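Local atomic coordinates of putative 2,5-diketo-D-gluconic acid reductase B (Sinorhizobium meliloti, PDB entry 3UP8), a protein that probably reduces methylglyoxal to hydroxyacetone with NADPH, as an aldo/keto reductase, and may also act on 2,5-diketo-D-gluconate. Residues Leu92-Trp97 / Asp120-Leu125; Ala105-Val110 / Ile140-Glu145; Glu182-Leu187 / Gly284-Pro289; Tyr207-Gly212 / Gln233-Trp238. All blocks are in the same frame, centred on the assembly; numbering follows the deposited sequence.

Interaction 1. Residues Leu92-Trp97 / Asp120-Leu125; sequences LTTKVW and DHVDLL
Leu-92, Thr-93 and Thr-94 run beside Asp-123, Leu-124 and Leu-125 as neighbouring parallel strands of the barrel. The packed part is centred on Leu-124: its N donates to Leu-92 O (3.1 Å), and its O takes the Thr-94 N-H at 3.0 Å, nearly in line with the carbonyl bond (C=O...N 166°). On the face carrying Thr-93 and Leu-124, the two side chains lie alongside each other, Thr-93 OG1 3.4 Å from Leu-124 CB; beyond them Leu-124 reaches strand 176-182 across the barrel interior. On the other face, Thr-94 CG2 meets Leu-125 CD1 at 3.7 Å. With CG anti to its backbone N (chi1 -176°), Leu-125 puts its methyls against Val-96 CG2 and, beyond, Val-110 of helix 103-117. The looser side is the start of 120-125, where exposed Asp-120 accepts a bond from His-121 ND1 and neither residue packs on 92-97. Between the two parts, Asp-123 OD2 accepts Leu-92 N at 2.8 Å from above the carboxylate plane, and also pairs with Arg-87. Were an alanine here instead, Leu-92 N would probably lose its acceptor and Arg-87 its charged mate. Lys-95 turns from this seam to a salt bridge with Asp-65 and a hydrogen bond with the hydroxyl of Tyr-70, the predicted proton donor, consistent with its predicted lowering of that tyrosine's pKa.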
loop_
_atom_site.group_PDB
_atom_site.type_symbol
_atom_site.label_atom_id
_atom_site.label_comp_id
_atom_site.label_asym_id
_atom_site.label_seq_id
_atom_site.Cartn_x
_atom_site.Cartn_y
_atom_site.Cartn_z
ATOM N N LEU A 92 9.604 2.241 4.837
ATOM C CA LEU A 92 8.636 3.160 5.428
ATOM C C LEU A 92 8.033 4.064 4.364
ATOM O O LEU A 92 8.753 4.739 3.651
ATOM C CB LEU A 92 9.275 3.976 6.577
ATOM C CG LEU A 92 8.432 5.084 7.255
ATOM C CD1 LEU A 92 7.169 4.556 7.974
ATOM C CD2 LEU A 92 9.279 5.941 8.213
ATOM N N THR A 93 6.706 4.070 4.281
ATOM C CA THR A 93 5.982 4.863 3.303
ATOM C C THR A 93 5.119 5.901 3.994
ATOM O O THR A 93 4.424 5.572 4.953
ATOM C CB THR A 93 5.036 3.944 2.513
ATOM O OG1 THR A 93 5.820 2.957 1.841
ATOM C CG2 THR A 93 4.169 4.735 1.495
ATOM N N THR A 94 5.164 7.147 3.523
ATOM C CA THR A 94 4.099 8.100 3.869
ATOM C C THR A 94 3.528 8.755 2.612
ATOM O O THR A 94 3.971 8.466 1.491
ATOM C CB THR A 94 4.497 9.109 5.004
ATOM O OG1 THR A 94 3.314 9.744 5.515
ATOM C CG2 THR A 94 5.516 10.165 4.517
ATOM N N LYS A 95 2.516 9.598 2.796
ATOM C CA LYS A 95 1.777 10.177 1.680
ATOM C C LYS A 95 1.537 11.656 1.937
ATOM O O LYS A 95 1.163 12.055 3.043
ATOM C CB LYS A 95 0.424 9.471 1.510
ATOM C CG LYS A 95 0.510 7.938 1.490
ATOM C CD LYS A 95 -0.849 7.288 1.245
ATOM C CE LYS A 95 -0.807 5.777 1.470
ATOM N NZ LYS A 95 -0.709 5.378 2.925
ATOM N N VAL A 96 1.750 12.464 0.906
ATOM C CA VAL A 96 1.431 13.895 0.967
ATOM C C VAL A 96 -0.068 14.134 0.782
ATOM O O VAL A 96 -0.650 13.721 -0.219
ATOM C CB VAL A 96 2.228 14.677 -0.093
ATOM C CG1 VAL A 96 1.937 16.164 -0.003
ATOM C CG2 VAL A 96 3.700 14.389 0.067
ATOM N N TRP A 97 -0.675 14.787 1.770
ATOM C CA TRP A 97 -2.091 15.119 1.749
ATOM C C TRP A 97 -2.327 16.250 0.757
ATOM O O TRP A 97 -1.472 17.125 0.568
ATOM C CB TRP A 97 -2.579 15.537 3.143
ATOM C CG TRP A 97 -4.072 15.828 3.190
ATOM C CD1 TRP A 97 -4.671 16.987 3.599
ATOM C CD2 TRP A 97 -5.126 14.947 2.792
ATOM N NE1 TRP A 97 -6.036 16.876 3.489
ATOM C CE2 TRP A 97 -6.343 15.636 2.990
ATOM C CE3 TRP A 97 -5.162 13.634 2.288
ATOM C CZ2 TRP A 97 -7.585 15.061 2.706
ATOM C CZ3 TRP A 97 -6.406 13.056 2.005
ATOM C CH2 TRP A 97 -7.597 13.773 2.216
ATOM N N ASP A 120 15.477 10.692 8.921
ATOM C CA ASP A 120 15.810 11.732 7.932
ATOM C C ASP A 120 15.282 11.449 6.511
ATOM O O ASP A 120 15.432 12.279 5.622
ATOM C CB ASP A 120 17.317 12.008 7.907
ATOM C CG ASP A 120 18.127 10.893 7.250
ATOM O OD1 ASP A 120 17.788 9.696 7.359
ATOM O OD2 ASP A 120 19.133 11.233 6.597
ATOM N N HIS A 121 14.675 10.287 6.315
ATOM C CA HIS A 121 14.127 9.918 5.002
ATOM C C HIS A 121 13.015 8.896 5.168
ATOM O O HIS A 121 12.972 8.149 6.163
ATOM C CB HIS A 121 15.214 9.324 4.082
ATOM C CG HIS A 121 15.720 7.985 4.524
ATOM N ND1 HIS A 121 16.634 7.835 5.545
ATOM C CD2 HIS A 121 15.443 6.733 4.081
ATOM C CE1 HIS A 121 16.890 6.549 5.722
ATOM N NE2 HIS A 121 16.183 5.858 4.845
ATOM N N VAL A 122 12.113 8.885 4.202
ATOM C CA VAL A 122 11.208 7.772 4.033
ATOM C C VAL A 122 11.675 6.951 2.837
ATOM O O VAL A 122 12.358 7.457 1.951
ATOM C CB VAL A 122 9.745 8.199 3.841
ATOM C CG1 VAL A 122 9.207 8.839 5.126
ATOM C CG2 VAL A 122 9.576 9.151 2.639
ATOM N N ASP A 123 11.305 5.681 2.818
ATOM C CA ASP A 123 11.617 4.863 1.670
ATOM C C ASP A 123 10.741 5.232 0.482
ATOM O O ASP A 123 11.216 5.199 -0.646
ATOM C CB ASP A 123 11.499 3.386 2.019
ATOM C CG ASP A 123 12.495 2.981 3.107
ATOM O OD1 ASP A 123 13.599 2.547 2.749
ATOM O OD2 ASP A 123 12.197 3.148 4.304
ATOM N N LEU A 124 9.493 5.621 0.749
ATOM C CA LEU A 124 8.507 5.856 -0.302
ATOM C C LEU A 124 7.587 7.012 0.063
ATOM O O LEU A 124 7.066 7.069 1.189
ATOM C CB LEU A 124 7.660 4.591 -0.535
ATOM C CG LEU A 124 6.643 4.562 -1.688
ATOM C CD1 LEU A 124 7.269 4.963 -3.059
ATOM C CD2 LEU A 124 5.926 3.164 -1.783
ATOM N N LEU A 125 7.399 7.934 -0.882
ATOM C CA LEU A 125 6.480 9.051 -0.688
ATOM C C LEU A 125 5.491 9.072 -1.837
ATOM O O LEU A 125 5.890 9.065 -3.005
ATOM C CB LEU A 125 7.223 10.390 -0.607
ATOM C CG LEU A 125 6.381 11.638 -0.312
ATOM C CD1 LEU A 125 5.826 11.583 1.114
ATOM C CD2 LEU A 125 7.170 12.938 -0.517
#

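Interaction 2. Residues Ala105-Val110 / Ile140-Glu145; sequences AFIASV and IGALNE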
loop_
_atom_site.group_PDB
_atom_site.type_symbol
_atom_site.label_atom_id
_atom_site.label_comp_id
_atom_site.label_asym_id
_atom_site.label_seq_id
_atom_site.Cartn_x
_atom_site.Cartn_y
_atom_site.Cartn_z
ATOM N N ALA A 105 4.248 24.440 0.500
ATOM C CA ALA A 105 3.548 23.597 1.476
ATOM C C ALA A 105 3.977 22.123 1.364
ATOM O O ALA A 105 4.043 21.399 2.366
ATOM C CB ALA A 105 2.034 23.734 1.302
ATOM N N PHE A 106 4.265 21.684 0.138
ATOM C CA PHE A 106 4.667 20.306 -0.134
ATOM C C PHE A 106 5.987 20.017 0.577
ATOM O O PHE A 106 6.084 19.088 1.382
ATOM C CB PHE A 106 4.838 20.126 -1.654
ATOM C CG PHE A 106 4.885 18.690 -2.119
ATOM C CD1 PHE A 106 3.899 18.207 -2.976
ATOM C CD2 PHE A 106 5.920 17.841 -1.734
ATOM C CE1 PHE A 106 3.943 16.902 -3.431
ATOM C CE2 PHE A 106 5.978 16.524 -2.193
ATOM C CZ PHE A 106 4.986 16.055 -3.044
ATOM N N ILE A 107 6.990 20.831 0.272
ATOM C CA ILE A 107 8.327 20.687 0.815
ATOM C C ILE A 107 8.271 20.748 2.338
ATOM O O ILE A 107 8.864 19.894 3.009
ATOM C CB ILE A 107 9.286 21.796 0.270
ATOM C CG1 ILE A 107 9.391 21.743 -1.256
ATOM C CG2 ILE A 107 10.652 21.732 0.919
ATOM C CD1 ILE A 107 9.725 20.374 -1.866
ATOM N N ALA A 108 7.544 21.729 2.874
ATOM C CA ALA A 108 7.422 21.875 4.344
ATOM C C ALA A 108 6.753 20.654 4.991
ATOM O O ALA A 108 7.198 20.180 6.047
ATOM C CB ALA A 108 6.683 23.170 4.711
ATOM N N SER A 109 5.700 20.136 4.359
ATOM C CA SER A 109 4.983 18.976 4.922
ATOM C C SER A 109 5.854 17.724 4.996
ATOM O O SER A 109 5.652 16.873 5.863
ATOM C CB SER A 109 3.683 18.688 4.164
ATOM O OG SER A 109 3.945 18.034 2.942
ATOM N N VAL A 110 6.799 17.600 4.070
ATOM C CA VAL A 110 7.691 16.449 4.051
ATOM C C VAL A 110 8.649 16.532 5.248
ATOM O O VAL A 110 8.813 15.559 5.983
ATOM C CB VAL A 110 8.429 16.322 2.701
ATOM C CG1 VAL A 110 9.543 15.277 2.776
ATOM C CG2 VAL A 110 7.426 15.972 1.605
ATOM N N ILE A 140 4.530 16.557 -9.123
ATOM C CA ILE A 140 5.541 15.592 -9.538
ATOM C C ILE A 140 6.915 16.238 -9.383
ATOM O O ILE A 140 7.869 15.575 -8.953
ATOM C CB ILE A 140 5.306 15.114 -11.009
ATOM C CG1 ILE A 140 4.006 14.296 -11.146
ATOM C CG2 ILE A 140 6.498 14.348 -11.536
ATOM C CD1 ILE A 140 3.979 12.939 -10.418
ATOM N N GLY A 141 7.009 17.530 -9.720
ATOM C CA GLY A 141 8.258 18.278 -9.520
ATOM C C GLY A 141 8.722 18.265 -8.062
ATOM O O GLY A 141 9.916 18.091 -7.773
ATOM N N ALA A 142 7.776 18.489 -7.152
ATOM C CA ALA A 142 8.077 18.481 -5.716
ATOM C C ALA A 142 8.479 17.085 -5.235
ATOM O O ALA A 142 9.401 16.973 -4.436
ATOM C CB ALA A 142 6.922 19.000 -4.929
ATOM N N LEU A 143 7.822 16.028 -5.739
ATOM C CA LEU A 143 8.259 14.653 -5.433
ATOM C C LEU A 143 9.713 14.437 -5.815
ATOM O O LEU A 143 10.504 13.911 -5.021
ATOM C CB LEU A 143 7.414 13.597 -6.162
ATOM C CG LEU A 143 6.091 13.115 -5.577
ATOM C CD1 LEU A 143 5.446 12.161 -6.609
ATOM C CD2 LEU A 143 6.273 12.427 -4.210
ATOM N N ASN A 144 10.076 14.844 -7.035
ATOM C CA ASN A 144 11.457 14.696 -7.475
ATOM C C ASN A 144 12.436 15.540 -6.651
ATOM O O ASN A 144 13.556 15.124 -6.402
ATOM C CB ASN A 144 11.585 15.048 -8.963
ATOM C CG ASN A 144 11.182 13.893 -9.851
ATOM O OD1 ASN A 144 12.012 13.069 -10.216
ATOM N ND2 ASN A 144 9.899 13.793 -10.146
ATOM N N GLU A 145 12.012 16.731 -6.253
ATOM C CA GLU A 145 12.881 17.590 -5.446
ATOM C C GLU A 145 13.270 16.889 -4.144
ATOM O O GLU A 145 14.451 16.788 -3.824
ATOM C CB GLU A 145 12.208 18.917 -5.136
ATOM C CG GLU A 145 13.064 19.845 -4.240
ATOM C CD GLU A 145 12.420 21.215 -4.022
ATOM O OE1 GLU A 145 11.665 21.653 -4.906
ATOM O OE2 GLU A 145 12.670 21.861 -2.968
#
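Phe-106 offers one ring face to Ala-142, and this CH-pi contact is the heart of the pairing between the two helices. Ala-142 CB stands 3.5 Å from the centroid of the Phe-106 ring, only 12° off its normal, so the methyl sits squarely over the ring. The ring is brought there by a first torsion that sets CG anti to the backbone N (chi1 -164°), reaching out toward the other helix. Apolar packing continues past the ring: Phe-106 CZ lies 4.0 Å from Leu-143 CD2, a side chain that otherwise turns inward onto Leu-125 and Leu-127. At the outer margin, Ile-107 and Glu-145 cross at about a right angle, with Ile-107 CD1 3.5 Å from Glu-145 OE2; the other carboxylate oxygen, OE1, bonds His-103, a polar tie to the start of helix 103-117. Two more side-chain bonds loop back onto their own helix. Ser-109 OG donates to Phe-106 O at 2.8 Å, beside the helical bond from Val-110 N, and also bonds Gln-68. Asn-144 ND2 returns to Ile-140 O at 3.0 Å, so that this carbonyl is gripped from opposite faces by the amide and backbone nitrogens of one residue. The local axes approach to 10.0 Å and cross at -38°, pointing broadly the same way, as do successive outer helices of an alpha/beta (TIM) barrel, here 103-117 and 136-148, packed over strands 91-96 and 122-127.

Interaction 3. Residues Glu182-Leu187 / Gly284-Pro289; sequences EYHPYL and GRIVNP
Glu-182, at the C-terminal end of barrel strand 176-182, receives the backbone of the C-terminal loop Gly-284 to Pro-289 on its carboxylate. OE2 takes Ile-286 N at 2.7 Å on its syn lone pair, while OE1 accepts Val-287 N at 2.9 Å, also from the syn side, in a nearly straight bond (167°). The chain reaches the loop drawn out, CG anti to the backbone N (chi1 -179°). On its anti lone pair OE2 is bonded to His-184 NE2 at 2.8 Å, close to the imidazole plane, so three donors fix the carboxylate's rotation. A water links OE1, Arg-285 NH1 and Val-287 O. In aldo/keto reductases such loops fold over the barrel mouth beside the substrate pocket; consistent with this, Val-287 lies about 4 Å from a bound acetate, side chain to ligand, probably from the crystallisation liquor, though such ions often mark pockets. With an alanine in place of Glu-182, the amides of Ile-286 and Val-287 would probably be left without their acceptor, and the His-184 ring freer to turn. Leu-187 CD2 lies over one face of the Arg-285 guanidinium, toward its rim, 3.7 Å from NH1, and Arg-285 makes a cation-pi contact with Trp-296. Having no side chain, Gly-284 brings its CA within 3.4 Å of Tyr-186 O, and its own O meets the edge of the His-184 ring, 3.3 Å from CE1.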
loop_
_atom_site.group_PDB
_atom_site.type_symbol
_atom_site.label_atom_id
_atom_site.label_comp_id
_atom_site.label_asym_id
_atom_site.label_seq_id
_atom_site.Cartn_x
_atom_site.Cartn_y
_atom_site.Cartn_z
ATOM N N GLU A 182 -7.271 0.935 -3.869
ATOM C CA GLU A 182 -8.192 -0.051 -3.290
ATOM C C GLU A 182 -8.193 -1.282 -4.183
ATOM O O GLU A 182 -8.377 -1.167 -5.380
ATOM C CB GLU A 182 -9.603 0.531 -3.249
ATOM C CG GLU A 182 -10.620 -0.398 -2.645
ATOM C CD GLU A 182 -11.996 0.218 -2.560
ATOM O OE1 GLU A 182 -12.109 1.458 -2.590
ATOM O OE2 GLU A 182 -12.965 -0.556 -2.459
ATOM N N TYR A 183 -7.959 -2.455 -3.605
ATOM C CA TYR A 183 -7.958 -3.685 -4.399
ATOM C C TYR A 183 -8.301 -4.865 -3.491
ATOM O O TYR A 183 -7.644 -5.099 -2.477
ATOM C CB TYR A 183 -6.603 -3.880 -5.092
ATOM C CG TYR A 183 -6.574 -4.952 -6.169
ATOM C CD1 TYR A 183 -7.726 -5.315 -6.870
ATOM C CD2 TYR A 183 -5.373 -5.598 -6.490
ATOM C CE1 TYR A 183 -7.684 -6.312 -7.869
ATOM C CE2 TYR A 183 -5.317 -6.582 -7.486
ATOM C CZ TYR A 183 -6.468 -6.925 -8.166
ATOM O OH TYR A 183 -6.378 -7.905 -9.132
ATOM N N HIS A 184 -9.366 -5.567 -3.867
ATOM C CA HIS A 184 -9.899 -6.706 -3.122
ATOM C C HIS A 184 -10.755 -7.478 -4.129
ATOM O O HIS A 184 -10.969 -7.001 -5.244
ATOM C CB HIS A 184 -10.733 -6.232 -1.927
ATOM C CG HIS A 184 -11.724 -5.161 -2.265
ATOM N ND1 HIS A 184 -12.889 -5.410 -2.965
ATOM C CD2 HIS A 184 -11.730 -3.834 -1.988
ATOM C CE1 HIS A 184 -13.554 -4.279 -3.125
ATOM N NE2 HIS A 184 -12.875 -3.307 -2.538
ATOM N N PRO A 185 -11.237 -8.676 -3.757
ATOM C CA PRO A 185 -11.944 -9.493 -4.761
ATOM C C PRO A 185 -13.166 -8.825 -5.428
ATOM O O PRO A 185 -13.512 -9.176 -6.564
ATOM C CB PRO A 185 -12.366 -10.722 -3.957
ATOM C CG PRO A 185 -11.298 -10.836 -2.883
ATOM C CD PRO A 185 -11.020 -9.410 -2.495
ATOM N N TYR A 186 -13.792 -7.859 -4.750
ATOM C CA TYR A 186 -15.014 -7.219 -5.277
ATOM C C TYR A 186 -14.779 -6.027 -6.209
ATOM O O TYR A 186 -15.727 -5.501 -6.811
ATOM C CB TYR A 186 -15.970 -6.881 -4.123
ATOM C CG TYR A 186 -16.110 -8.064 -3.199
ATOM C CD1 TYR A 186 -16.845 -9.197 -3.580
ATOM C CD2 TYR A 186 -15.469 -8.074 -1.963
ATOM C CE1 TYR A 186 -16.938 -10.309 -2.725
ATOM C CE2 TYR A 186 -15.547 -9.156 -1.124
ATOM C CZ TYR A 186 -16.280 -10.267 -1.497
ATOM O OH TYR A 186 -16.332 -11.308 -0.619
ATOM N N LEU A 187 -13.520 -5.605 -6.340
ATOM C CA LEU A 187 -13.194 -4.491 -7.235
ATOM C C LEU A 187 -12.181 -4.915 -8.284
ATOM O O LEU A 187 -11.021 -5.165 -7.961
ATOM C CB LEU A 187 -12.684 -3.279 -6.446
ATOM C CG LEU A 187 -12.297 -2.043 -7.270
ATOM C CD1 LEU A 187 -13.497 -1.517 -8.090
ATOM C CD2 LEU A 187 -11.771 -0.964 -6.323
ATOM N N GLY A 284 -18.336 -2.458 -6.435
ATOM C CA GLY A 284 -17.459 -2.996 -5.408
ATOM C C GLY A 284 -16.557 -1.973 -4.724
ATOM O O GLY A 284 -16.048 -2.234 -3.642
ATOM N N ARG A 285 -16.366 -0.811 -5.347
ATOM C CA ARG A 285 -15.492 0.232 -4.785
ATOM C C ARG A 285 -16.078 0.826 -3.517
ATOM O O ARG A 285 -17.264 1.197 -3.478
ATOM C CB ARG A 285 -15.243 1.344 -5.798
ATOM C CG ARG A 285 -14.207 2.359 -5.324
ATOM C CD ARG A 285 -14.037 3.464 -6.338
ATOM N NE ARG A 285 -13.644 2.963 -7.653
ATOM C CZ ARG A 285 -12.407 2.590 -7.984
ATOM N NH1 ARG A 285 -11.418 2.659 -7.089
ATOM N NH2 ARG A 285 -12.158 2.149 -9.220
ATOM N N ILE A 286 -15.235 0.917 -2.490
ATOM C CA ILE A 286 -15.615 1.428 -1.175
ATOM C C ILE A 286 -15.236 2.901 -1.005
ATOM O O ILE A 286 -16.032 3.692 -0.505
ATOM C CB ILE A 286 -14.944 0.597 -0.050
ATOM C CG1 ILE A 286 -15.372 -0.873 -0.137
ATOM C CG2 ILE A 286 -15.251 1.185 1.358
ATOM C CD1 ILE A 286 -14.470 -1.812 0.663
ATOM N N VAL A 287 -14.022 3.268 -1.429
ATOM C CA VAL A 287 -13.488 4.615 -1.183
ATOM C C VAL A 287 -13.600 5.482 -2.442
ATOM O O VAL A 287 -12.967 5.201 -3.453
ATOM C CB VAL A 287 -12.001 4.546 -0.694
ATOM C CG1 VAL A 287 -11.473 5.934 -0.331
ATOM C CG2 VAL A 287 -11.873 3.607 0.515
ATOM N N ASN A 288 -14.408 6.543 -2.379
ATOM C CA ASN A 288 -14.685 7.373 -3.554
ATOM C C ASN A 288 -14.979 8.841 -3.162
ATOM O O ASN A 288 -16.090 9.335 -3.390
ATOM C CB ASN A 288 -15.884 6.773 -4.305
ATOM C CG ASN A 288 -15.892 7.105 -5.791
ATOM O OD1 ASN A 288 -15.123 7.937 -6.278
ATOM N ND2 ASN A 288 -16.778 6.443 -6.524
ATOM N N PRO A 289 -14.004 9.533 -2.536
ATOM C CA PRO A 289 -14.308 10.903 -2.088
ATOM C C PRO A 289 -14.391 11.906 -3.239
ATOM O O PRO A 289 -13.495 11.986 -4.085
ATOM C CB PRO A 289 -13.174 11.234 -1.112
ATOM C CG PRO A 289 -12.063 10.329 -1.500
ATOM C CD PRO A 289 -12.674 9.082 -2.094
HETATM O O HOH W 1 -11.101 3.473 -4.284
#

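Interaction 4. Residues Tyr207-Gly212 / Gln233-Trp238; sequences YAMANG and QVALRW
Ala-235 CB approaches the flat Ala-208 carbonyl from above its plane, 4.1 Å from Ala-208 O, a loose van der Waals contact. The aromatic rings of Tyr-207 and Trp-238 stay out of this contact. The rest is purely apolar. Ala-208 CB touches Leu-236 CD2 at 4.0 Å, and Met-209, present as selenomethionine, comes across Leu-236 at about a right angle. Its terminal methyl does the touching, CE lying 3.8 Å from Leu-236 CG and 4.1 Å from Ala-235 CB. The reach depends on the chain doubling back: after a chi1 of -61°, the bends at chi2 (-59°) and chi3 swing CE over to the helix. Only 151 Å² is buried in all, so this is a small contact of methyl groups. A type I turn from Tyr-207 to Ala-210, closed by Ala-210 N on Tyr-207 O, presents the two side chains. The turn follows barrel strand 202-206 and leads to the short helix 213-216, whose Val-214 also touches Met-209 and Ala-235. Helix 231-240 is thereby packed against the loop at the end of that strand, while Trp-238 meets the Tyr-183 ring, planes at about 55°, and touches helix 270-277.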
loop_
_atom_site.group_PDB
_atom_site.type_symbol
_atom_site.label_atom_id
_atom_site.label_comp_id
_atom_site.label_asym_id
_atom_site.label_seq_id
_atom_site.Cartn_x
_atom_site.Cartn_y
_atom_site.Cartn_z
ATOM N N TYR A 207 -7.522 -2.095 1.618
ATOM C CA TYR A 207 -8.891 -2.621 1.825
ATOM C C TYR A 207 -9.068 -4.050 1.307
ATOM O O TYR A 207 -10.122 -4.399 0.773
ATOM C CB TYR A 207 -9.967 -1.707 1.207
ATOM C CG TYR A 207 -10.757 -0.911 2.225
ATOM C CD1 TYR A 207 -10.963 0.455 2.052
ATOM C CD2 TYR A 207 -11.312 -1.527 3.355
ATOM C CE1 TYR A 207 -11.690 1.194 2.983
ATOM C CE2 TYR A 207 -12.039 -0.796 4.294
ATOM C CZ TYR A 207 -12.219 0.574 4.095
ATOM O OH TYR A 207 -12.910 1.327 5.010
ATOM N N ALA A 208 -8.029 -4.862 1.459
ATOM C CA ALA A 208 -8.073 -6.285 1.084
ATOM C C ALA A 208 -9.325 -7.015 1.612
ATOM O O ALA A 208 -9.865 -7.880 0.930
ATOM C CB ALA A 208 -6.818 -6.988 1.563
HETATM N N MSE A 209 -9.769 -6.659 2.815
HETATM C CA MSE A 209 -10.914 -7.321 3.477
HETATM C C MSE A 209 -12.283 -6.812 2.996
HETATM O O MSE A 209 -13.327 -7.321 3.424
HETATM C CB MSE A 209 -10.831 -7.148 5.002
HETATM C CG MSE A 209 -9.603 -7.726 5.671
HETATM SE SE MSE A 209 -9.443 -9.636 5.342
HETATM C CE MSE A 209 -8.147 -9.650 3.921
ATOM N N ALA A 210 -12.265 -5.792 2.131
ATOM C CA ALA A 210 -13.476 -5.143 1.614
ATOM C C ALA A 210 -14.485 -4.741 2.709
ATOM O O ALA A 210 -15.694 -4.989 2.589
ATOM C CB ALA A 210 -14.129 -5.981 0.529
ATOM N N ASN A 211 -13.962 -4.129 3.771
ATOM C CA ASN A 211 -14.772 -3.564 4.846
ATOM C C ASN A 211 -15.631 -4.629 5.548
ATOM O O ASN A 211 -16.717 -4.325 6.048
ATOM C CB ASN A 211 -15.646 -2.423 4.286
ATOM C CG ASN A 211 -15.983 -1.367 5.315
ATOM O OD1 ASN A 211 -15.370 -1.282 6.378
ATOM N ND2 ASN A 211 -16.969 -0.536 4.989
ATOM N N GLY A 212 -15.139 -5.870 5.580
ATOM C CA GLY A 212 -15.855 -6.976 6.220
ATOM C C GLY A 212 -16.508 -7.995 5.297
ATOM O O GLY A 212 -16.892 -9.079 5.744
ATOM N N GLN A 233 -7.165 -14.810 4.880
ATOM C CA GLN A 233 -5.874 -15.243 4.340
ATOM C C GLN A 233 -5.994 -15.592 2.872
ATOM O O GLN A 233 -5.071 -15.357 2.098
ATOM C CB GLN A 233 -5.313 -16.441 5.121
ATOM C CG GLN A 233 -4.876 -16.103 6.540
ATOM C CD GLN A 233 -4.643 -17.347 7.401
ATOM O OE1 GLN A 233 -5.425 -18.301 7.358
ATOM N NE2 GLN A 233 -3.567 -17.334 8.189
ATOM N N VAL A 234 -7.139 -16.143 2.477
ATOM C CA VAL A 234 -7.391 -16.418 1.064
ATOM C C VAL A 234 -7.379 -15.133 0.217
ATOM O O VAL A 234 -6.806 -15.102 -0.875
ATOM C CB VAL A 234 -8.712 -17.193 0.868
ATOM C CG1 VAL A 234 -9.060 -17.319 -0.605
ATOM C CG2 VAL A 234 -8.594 -18.581 1.505
ATOM N N ALA A 235 -8.008 -14.077 0.723
ATOM C CA ALA A 235 -8.064 -12.813 -0.021
ATOM C C ALA A 235 -6.672 -12.177 -0.107
ATOM O O ALA A 235 -6.263 -11.725 -1.172
ATOM C CB ALA A 235 -9.064 -11.859 0.611
ATOM N N LEU A 236 -5.964 -12.150 1.017
ATOM C CA LEU A 236 -4.574 -11.677 1.071
ATOM C C LEU A 236 -3.664 -12.471 0.147
ATOM O O LEU A 236 -2.837 -11.905 -0.560
ATOM C CB LEU A 236 -4.031 -11.759 2.494
ATOM C CG LEU A 236 -4.596 -10.795 3.538
ATOM C CD1 LEU A 236 -4.196 -11.244 4.943
ATOM C CD2 LEU A 236 -4.166 -9.353 3.293
ATOM N N ARG A 237 -3.816 -13.791 0.153
ATOM C CA ARG A 237 -3.026 -14.632 -0.730
ATOM C C ARG A 237 -3.347 -14.365 -2.194
ATOM O O ARG A 237 -2.445 -14.318 -3.017
ATOM C CB ARG A 237 -3.193 -16.122 -0.380
ATOM C CG ARG A 237 -2.403 -17.079 -1.269
ATOM C CD ARG A 237 -0.888 -16.990 -1.004
ATOM N NE ARG A 237 -0.102 -17.324 -2.190
ATOM C CZ ARG A 237 1.231 -17.371 -2.225
ATOM N NH1 ARG A 237 1.944 -17.126 -1.126
ATOM N NH2 ARG A 237 1.855 -17.684 -3.358
ATOM N N TRP A 238 -4.626 -14.166 -2.518
ATOM C CA TRP A 238 -5.034 -13.928 -3.900
ATOM C C TRP A 238 -4.363 -12.661 -4.446
ATOM O O TRP A 238 -3.988 -12.592 -5.628
ATOM C CB TRP A 238 -6.557 -13.795 -3.994
ATOM C CG TRP A 238 -7.043 -13.354 -5.346
ATOM C CD1 TRP A 238 -7.098 -14.115 -6.485
ATOM C CD2 TRP A 238 -7.571 -12.062 -5.703
ATOM N NE1 TRP A 238 -7.601 -13.370 -7.533
ATOM C CE2 TRP A 238 -7.909 -12.112 -7.075
ATOM C CE3 TRP A 238 -7.788 -10.868 -4.995
ATOM C CZ2 TRP A 238 -8.463 -11.012 -7.760
ATOM C CZ3 TRP A 238 -8.338 -9.763 -5.683
ATOM C CH2 TRP A 238 -8.666 -9.851 -7.048
#

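How the interactions relate
From the N terminus, interaction 1 opens first, on strand 91-96, and closes the beta-alpha-beta unit when strand 122-127 returns beside it. Interaction 2 starts on the intervening helix 103-117 and closes later, on helix 136-148, so the two cross along the chain; they also touch, through Leu-125 with Val-110 and Val-96 with Phe-106, tying barrel wall to outer helices. Interaction 3 opens at the end of strand 176-182 and closes nearly a hundred residues on, in the C-terminal loop. Interaction 4 lies wholly within that span, joining the loop after strand 202-206 to helix 231-240. Interactions 3 and 4 touch, as at His-184 and Tyr-207, across the barrel from interaction 1.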